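PDB 7BZV: 2-aminomuconic 6-semialdehyde dehydrogenase from Pseudomonas sp., which probably catalyses the NAD+-dependent oxidation of 2-aminomuconic 6-semialdehyde in the meta-cleavage pathway that breaks down 2-aminophenol, working as a tetramer. Local coordinates for residues L314-P319 and V371-I376. Residues are numbered along the deposited sequence; the frame is centred on the assembly and turned at random.
Sequences LKVDWP and VEPTVI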
# COMPACT_ATOMS: atom_id res chain seq x y z
N LEU B 314 -20.55 -41.24 -3.73
CA LEU B 314 -20.33 -40.36 -2.59
C LEU B 314 -20.76 -41.06 -1.31
O LEU B 314 -21.90 -41.52 -1.20
CB LEU B 314 -21.09 -39.04 -2.79
CG LEU B 314 -20.73 -37.93 -1.82
CD1 LEU B 314 -19.34 -37.38 -2.13
CD2 LEU B 314 -21.74 -36.77 -1.82
N LYS B 315 -19.85 -41.19 -0.36
CA LYS B 315 -20.14 -41.98 0.83
C LYS B 315 -20.94 -41.13 1.81
O LYS B 315 -20.40 -40.21 2.45
CB LYS B 315 -18.86 -42.52 1.46
CG LYS B 315 -19.11 -43.36 2.71
CD LYS B 315 -17.89 -44.18 3.10
CE LYS B 315 -18.27 -45.35 3.99
NZ LYS B 315 -17.42 -45.43 5.20
N VAL B 316 -22.23 -41.44 1.93
CA VAL B 316 -23.14 -40.82 2.89
C VAL B 316 -23.32 -41.83 4.03
O VAL B 316 -24.08 -42.79 3.92
CB VAL B 316 -24.49 -40.48 2.24
CG1 VAL B 316 -25.38 -39.71 3.22
CG2 VAL B 316 -24.25 -39.72 0.96
N ASP B 317 -22.63 -41.63 5.14
CA ASP B 317 -22.55 -42.71 6.13
C ASP B 317 -22.12 -42.12 7.46
O ASP B 317 -22.02 -40.90 7.60
CB ASP B 317 -21.55 -43.79 5.69
CG ASP B 317 -21.97 -45.19 6.08
OD1 ASP B 317 -22.28 -45.46 7.27
OD2 ASP B 317 -21.99 -46.03 5.17
N TRP B 318 -21.81 -42.99 8.41
CA TRP B 318 -21.30 -42.61 9.72
C TRP B 318 -20.26 -41.50 9.61
O TRP B 318 -19.21 -41.70 8.98
CB TRP B 318 -20.64 -43.80 10.40
CG TRP B 318 -21.62 -44.80 10.91
CD1 TRP B 318 -21.81 -46.07 10.45
CD2 TRP B 318 -22.54 -44.61 11.97
NE1 TRP B 318 -22.82 -46.68 11.16
CE2 TRP B 318 -23.28 -45.80 12.11
CE3 TRP B 318 -22.83 -43.54 12.81
CZ2 TRP B 318 -24.27 -45.95 13.06
CZ3 TRP B 318 -23.82 -43.69 13.76
CH2 TRP B 318 -24.52 -44.89 13.88
N PRO B 319 -20.50 -40.33 10.23
CA PRO B 319 -19.54 -39.22 10.06
C PRO B 319 -18.17 -39.47 10.66
O PRO B 319 -17.19 -38.87 10.20
CB PRO B 319 -20.25 -38.04 10.75
CG PRO B 319 -21.70 -38.29 10.51
CD PRO B 319 -21.80 -39.84 10.72
N VAL B 371 -30.44 -36.40 4.34
CA VAL B 371 -31.02 -36.21 3.02
C VAL B 371 -30.01 -36.65 1.96
O VAL B 371 -28.80 -36.59 2.17
CB VAL B 371 -31.44 -34.73 2.82
CG1 VAL B 371 -30.19 -33.83 2.82
CG2 VAL B 371 -32.22 -34.58 1.56
N GLU B 372 -30.50 -37.05 0.80
CA GLU B 372 -29.65 -37.51 -0.30
C GLU B 372 -29.05 -36.33 -1.09
O GLU B 372 -29.75 -35.35 -1.37
CB GLU B 372 -30.44 -38.38 -1.26
CG GLU B 372 -30.91 -39.69 -0.66
CD GLU B 372 -31.74 -40.47 -1.63
OE1 GLU B 372 -32.50 -39.84 -2.40
OE2 GLU B 372 -31.62 -41.71 -1.63
N PRO B 373 -27.81 -36.46 -1.53
CA PRO B 373 -27.28 -35.51 -2.52
C PRO B 373 -28.11 -35.57 -3.80
O PRO B 373 -28.39 -36.65 -4.32
CB PRO B 373 -25.84 -35.98 -2.73
CG PRO B 373 -25.84 -37.46 -2.31
CD PRO B 373 -26.86 -37.55 -1.23
N THR B 374 -28.52 -34.41 -4.30
CA THR B 374 -29.60 -34.34 -5.27
C THR B 374 -29.21 -33.41 -6.41
O THR B 374 -28.57 -32.37 -6.20
CB THR B 374 -30.89 -33.88 -4.56
OG1 THR B 374 -31.23 -34.84 -3.55
CG2 THR B 374 -32.09 -33.74 -5.51
N VAL B 375 -29.59 -33.80 -7.62
CA VAL B 375 -29.39 -32.95 -8.79
C VAL B 375 -30.70 -32.92 -9.56
O VAL B 375 -31.24 -33.99 -9.89
CB VAL B 375 -28.25 -33.45 -9.69
CG1 VAL B 375 -28.29 -32.69 -10.99
CG2 VAL B 375 -26.93 -33.29 -9.02
N ILE B 376 -31.18 -31.73 -9.91
CA ILE B 376 -32.37 -31.61 -10.75
C ILE B 376 -32.02 -30.90 -12.05
O ILE B 376 -30.99 -30.25 -12.18
CB ILE B 376 -33.53 -30.88 -10.04
CG1 ILE B 376 -33.07 -29.51 -9.53
CG2 ILE B 376 -34.07 -31.72 -8.88
CD1 ILE B 376 -34.20 -28.61 -8.97
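Pro373 meets Leu314 and Val316 with two neighbouring corners of its ring, a small example of a proline ring joining two loop regions through apolar contacts alone, with no hydrogen bond between them. CD2 of Leu314 comes to 4.2 Å from Pro373 CG, its side chain running aslant to the ring, while CG2 of Val316 lies 4.0 Å from Pro373 CD, the two side chains passing in opposite directions. With CG1 of Val316 anti to the backbone N (chi1 -174°), CG2 is the branch on the N side of the residue, and it is this methyl that meets the proline. Ile311 of helix 297-312 also packs on Pro373, so the buried ring sits among aliphatic groups. In the aldehyde dehydrogenase fold seen here, residues 314-319 follow that helix, and Pro373 immediately precedes Thr374, near the start of strand 374-377, next to strand 351-354, the outermost strand within this chain of a seven-stranded mixed sheet. Thr374 OG1 donates to Glu372 O at 2.7 Å, from well above the carbonyl plane, and is also bonded to Gly356 N, so one hydroxyl bridges across Pro373 to the preceding carbonyl and also links Thr374 to the loop at Gly356. The looser side is polar and lies farther along 314-319, where the chain has left Pro373 behind. There Asp317 OD1 accepts the N-H of Trp318 at 2.8 Å through its anti lone pair, and the same oxygen forms a salt bridge with Arg365, whose guanidinium also makes a cation-pi contact with the partly exposed indole of Trp318.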